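Local coordinates for protein aminopeptidase C (Lactobacillus rhamnosus, PDB 4K7C) that is a cysteine aminopeptidase of the bleomycin hydrolase family, probably removing residues one at a time from the amino end of peptides, at residues Lys127-Gln141 with Thr434-Ala446. Residues are numbered along the deposited sequence; the frame is centred on the assembly and turned at random. Where two conformers were deposited one is given.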
# COMPACT_ATOMS: atom_id res chain seq x y z
N LYS A 127 -43.15 -22.36 -9.04
CA LYS A 127 -42.10 -22.89 -9.91
C LYS A 127 -41.67 -21.85 -10.96
O LYS A 127 -40.49 -21.81 -11.33
CB LYS A 127 -42.59 -24.20 -10.57
CG LYS A 127 -42.57 -25.40 -9.67
CD LYS A 127 -43.11 -26.61 -10.47
CE LYS A 127 -43.47 -27.78 -9.58
NZ LYS A 127 -43.95 -28.94 -10.43
N VAL A 128 -42.59 -21.04 -11.49
CA VAL A 128 -42.23 -20.03 -12.49
C VAL A 128 -41.41 -18.96 -11.77
O VAL A 128 -40.34 -18.55 -12.24
CB VAL A 128 -43.42 -19.45 -13.28
CG1 VAL A 128 -42.97 -18.33 -14.19
CG2 VAL A 128 -44.05 -20.62 -14.08
N ALA A 129 -41.84 -18.64 -10.54
CA ALA A 129 -41.09 -17.60 -9.78
C ALA A 129 -39.69 -18.09 -9.50
O ALA A 129 -38.76 -17.29 -9.58
CB ALA A 129 -41.76 -17.26 -8.48
N PHE A 130 -39.53 -19.36 -9.18
CA PHE A 130 -38.18 -19.93 -8.87
C PHE A 130 -37.22 -19.89 -10.05
O PHE A 130 -36.05 -19.48 -9.93
CB PHE A 130 -38.39 -21.36 -8.40
CG PHE A 130 -37.14 -22.05 -8.02
CD1 PHE A 130 -36.58 -21.85 -6.79
CD2 PHE A 130 -36.49 -22.84 -8.94
CE1 PHE A 130 -35.41 -22.47 -6.45
CE2 PHE A 130 -35.32 -23.49 -8.59
CZ PHE A 130 -34.79 -23.28 -7.35
N LEU A 131 -37.73 -20.28 -11.21
CA LEU A 131 -37.05 -20.07 -12.49
C LEU A 131 -36.56 -18.67 -12.78
O LEU A 131 -35.42 -18.47 -13.18
CB LEU A 131 -38.02 -20.39 -13.63
CG LEU A 131 -37.86 -21.71 -14.31
CD1 LEU A 131 -38.89 -21.74 -15.46
CD2 LEU A 131 -36.42 -21.90 -14.84
N LEU A 132 -37.45 -17.69 -12.60
CA LEU A 132 -37.17 -16.32 -13.00
C LEU A 132 -36.27 -15.65 -11.97
O LEU A 132 -35.60 -14.65 -12.31
CB LEU A 132 -38.43 -15.53 -13.21
CG LEU A 132 -39.24 -16.06 -14.34
CD1 LEU A 132 -40.60 -15.39 -14.39
CD2 LEU A 132 -38.54 -15.87 -15.68
N ALA A 133 -36.32 -16.15 -10.75
CA ALA A 133 -35.51 -15.54 -9.68
C ALA A 133 -34.02 -15.79 -9.94
O ALA A 133 -33.21 -14.93 -9.66
CB ALA A 133 -35.92 -16.04 -8.29
N THR A 134 -33.69 -16.95 -10.55
CA THR A 134 -32.33 -17.28 -10.83
C THR A 134 -32.18 -17.94 -12.20
O THR A 134 -32.05 -19.18 -12.28
CB THR A 134 -31.73 -18.19 -9.75
OG1 THR A 134 -32.11 -17.74 -8.46
CG2 THR A 134 -30.27 -18.15 -9.82
N PRO A 135 -32.31 -17.15 -13.28
CA PRO A 135 -32.33 -17.84 -14.59
C PRO A 135 -31.15 -18.76 -14.86
O PRO A 135 -31.33 -19.90 -15.31
CB PRO A 135 -32.40 -16.66 -15.59
CG PRO A 135 -33.01 -15.57 -14.83
CD PRO A 135 -32.39 -15.70 -13.48
N GLN A 136 -29.95 -18.31 -14.56
CA GLN A 136 -28.81 -19.17 -14.45
C GLN A 136 -27.91 -18.64 -13.35
O GLN A 136 -28.14 -17.56 -12.84
CB GLN A 136 -28.09 -19.27 -15.77
CG GLN A 136 -27.68 -17.90 -16.33
CD GLN A 136 -26.34 -17.42 -15.79
OE1 GLN A 136 -25.33 -18.15 -15.75
NE2 GLN A 136 -26.32 -16.20 -15.36
N GLN A 137 -26.89 -19.39 -13.01
CA GLN A 137 -25.88 -18.93 -12.08
C GLN A 137 -24.59 -19.68 -12.33
O GLN A 137 -24.53 -20.61 -13.13
CB GLN A 137 -26.39 -19.16 -10.65
CG GLN A 137 -26.70 -20.61 -10.29
CD GLN A 137 -27.29 -20.77 -8.89
OE1 GLN A 137 -26.61 -20.55 -7.93
NE2 GLN A 137 -28.56 -21.18 -8.79
N ASP A 138 -23.55 -19.28 -11.64
CA ASP A 138 -22.22 -19.94 -11.76
C ASP A 138 -22.16 -21.35 -11.25
O ASP A 138 -21.42 -22.13 -11.82
CB ASP A 138 -21.09 -19.14 -11.08
CG ASP A 138 -20.73 -17.84 -11.81
OD1 ASP A 138 -21.32 -17.43 -12.85
OD2 ASP A 138 -19.85 -17.10 -11.28
N GLY A 139 -22.88 -21.67 -10.16
CA GLY A 139 -22.76 -22.93 -9.53
C GLY A 139 -23.35 -24.15 -10.24
O GLY A 139 -24.23 -24.03 -11.14
N GLY A 140 -23.03 -25.30 -9.67
CA GLY A 140 -23.55 -26.55 -10.18
C GLY A 140 -23.33 -27.74 -9.27
O GLY A 140 -23.10 -27.63 -8.06
N GLN A 141 -23.52 -28.93 -9.85
CA GLN A 141 -23.31 -30.18 -9.17
C GLN A 141 -22.51 -31.12 -10.09
O GLN A 141 -22.40 -30.88 -11.31
CB GLN A 141 -24.70 -30.77 -8.77
CG GLN A 141 -25.60 -29.80 -8.04
CD GLN A 141 -26.72 -30.45 -7.23
OE1 GLN A 141 -26.75 -31.67 -7.04
NE2 GLN A 141 -27.61 -29.64 -6.71
N THR A 434 -36.69 -40.75 -6.96
CA THR A 434 -37.55 -39.80 -6.27
C THR A 434 -37.20 -38.35 -6.69
O THR A 434 -36.03 -37.92 -6.63
CB THR A 434 -37.35 -39.94 -4.77
OG1 THR A 434 -37.53 -41.32 -4.38
CG2 THR A 434 -38.26 -39.03 -3.98
N VAL A 435 -38.22 -37.62 -7.11
CA VAL A 435 -38.06 -36.30 -7.67
C VAL A 435 -38.30 -35.32 -6.53
O VAL A 435 -39.34 -35.28 -5.99
CB VAL A 435 -38.96 -36.08 -8.88
CG1 VAL A 435 -38.82 -34.67 -9.45
CG2 VAL A 435 -38.66 -37.12 -9.97
N LEU A 436 -37.26 -34.63 -6.11
CA LEU A 436 -37.38 -33.56 -5.13
C LEU A 436 -37.86 -32.29 -5.81
O LEU A 436 -37.65 -32.07 -7.01
CB LEU A 436 -36.03 -33.35 -4.47
CG LEU A 436 -35.45 -34.62 -3.83
CD1 LEU A 436 -33.98 -34.48 -3.47
CD2 LEU A 436 -36.30 -35.08 -2.65
N ALA A 437 -38.47 -31.43 -5.02
CA ALA A 437 -38.91 -30.11 -5.46
C ALA A 437 -37.71 -29.21 -5.90
O ALA A 437 -36.62 -29.33 -5.44
CB ALA A 437 -39.69 -29.42 -4.30
N PRO A 438 -37.94 -28.21 -6.78
CA PRO A 438 -36.80 -27.41 -7.32
C PRO A 438 -35.93 -26.69 -6.25
O PRO A 438 -34.70 -26.47 -6.42
CB PRO A 438 -37.50 -26.39 -8.22
CG PRO A 438 -38.77 -27.06 -8.63
CD PRO A 438 -39.20 -27.93 -7.48
N TRP A 439 -36.63 -26.29 -5.20
CA TRP A 439 -36.11 -25.47 -4.09
C TRP A 439 -35.68 -26.42 -2.97
O TRP A 439 -35.40 -25.99 -1.85
CB TRP A 439 -37.27 -24.53 -3.57
CG TRP A 439 -38.61 -25.19 -3.46
CD1 TRP A 439 -39.06 -25.98 -2.45
CD2 TRP A 439 -39.62 -25.17 -4.44
NE1 TRP A 439 -40.34 -26.46 -2.75
CE2 TRP A 439 -40.72 -25.91 -3.94
CE3 TRP A 439 -39.74 -24.55 -5.68
CZ2 TRP A 439 -41.87 -26.12 -4.69
CZ3 TRP A 439 -40.90 -24.72 -6.39
CH2 TRP A 439 -41.94 -25.51 -5.91
N ASP A 440 -35.65 -27.72 -3.23
CA ASP A 440 -35.00 -28.63 -2.25
C ASP A 440 -33.58 -28.24 -1.92
O ASP A 440 -32.82 -27.78 -2.77
CB ASP A 440 -34.99 -30.10 -2.76
CG ASP A 440 -34.70 -31.10 -1.64
OD1 ASP A 440 -33.50 -31.39 -1.38
OD2 ASP A 440 -35.69 -31.64 -1.11
N PRO A 441 -33.14 -28.46 -0.63
CA PRO A 441 -31.78 -28.09 -0.40
C PRO A 441 -30.73 -28.83 -1.15
O PRO A 441 -29.67 -28.29 -1.28
CB PRO A 441 -31.54 -28.38 1.08
CG PRO A 441 -32.79 -28.88 1.60
CD PRO A 441 -33.88 -28.69 0.63
N MSE A 442 -30.97 -30.05 -1.57
CA MSE A 442 -29.99 -30.77 -2.39
C MSE A 442 -30.00 -30.38 -3.86
O MSE A 442 -29.27 -30.99 -4.67
CB MSE A 442 -30.36 -32.26 -2.26
CG MSE A 442 -30.05 -32.87 -0.87
SE MSE A 442 -28.28 -32.80 -0.16
CE MSE A 442 -28.63 -31.51 1.27
N GLY A 443 -30.92 -29.49 -4.22
CA GLY A 443 -30.92 -28.77 -5.50
C GLY A 443 -29.97 -27.56 -5.51
O GLY A 443 -29.86 -26.84 -6.55
N ALA A 444 -29.37 -27.29 -4.33
CA ALA A 444 -28.38 -26.21 -4.16
C ALA A 444 -27.27 -26.50 -5.18
O ALA A 444 -26.86 -27.67 -5.43
CB ALA A 444 -27.80 -26.15 -2.76
N LEU A 445 -26.89 -25.40 -5.80
CA LEU A 445 -25.82 -25.38 -6.74
C LEU A 445 -24.67 -24.64 -6.03
O LEU A 445 -24.81 -23.50 -5.49
CB LEU A 445 -26.23 -24.60 -8.00
CG LEU A 445 -27.42 -25.02 -8.84
CD1 LEU A 445 -27.46 -24.26 -10.17
CD2 LEU A 445 -27.41 -26.51 -9.12
N ALA A 446 -23.53 -25.30 -6.06
CA ALA A 446 -22.33 -24.80 -5.42
C ALA A 446 -21.33 -24.31 -6.42
O ALA A 446 -20.43 -23.48 -6.24
CB ALA A 446 -21.73 -25.98 -4.71
OXT ALA A 446 -21.24 -24.93 -7.46
O HOH W 1 -28.73 -22.72 -5.75
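The C-terminal arm of this papain-like peptidase ends in what is probably the substrate cleft, Ala446 pairing with Gly140. Gly140 N gives a nearly straight bond (168°) to the terminal carboxylate, Ala446 OXT, at 2.9 Å, and Ala446 N returns one to Gly140 O (3.1 Å). Gly139 has no side chain, and a CB there would run tightly against the carbonyl carbon of Leu445 and the carboxylate carbon of Ala446. Leu445 lies over the glycines: its CD1 sits 3.4 Å from Gly139 O and also touches CG, CD and NE2 of Gln137. Gln137 reaches across with CG between its backbone N and carbonyl carbon (chi1 60°), the chain extended beyond; a water accepts a weak bond from Gln137 NE2 and a second, from Leu445 N. An alanine in place of Gln137 is likely to uncover one flank of Leu445 and leave that water with the Leu445 N-H but without its weak side-chain donor. In one of its two conformers Gln141 can pass NE2 to the carbonyl oxygen of Met442, a selenomethionine, 3.0 Å away and above the carbonyl plane, so this link is less certain. Earlier in both segments, helix 126-133 packs on the type I turn Ala437-Asp440: Pro438 CB lies off-centre over the Phe130 ring, 4.1 Å from its centroid, and Lys127 CG meets the edge of the Trp439 indole at CZ3 (3.7 Å), while the Lys127 ammonium forms a salt bridge with Glu280. The two-way bonding at Gly140 resembles substrate binding in papain-like clefts, consistent with the C-terminal arm that limits bleomycin hydrolase-type enzymes to aminopeptidase action.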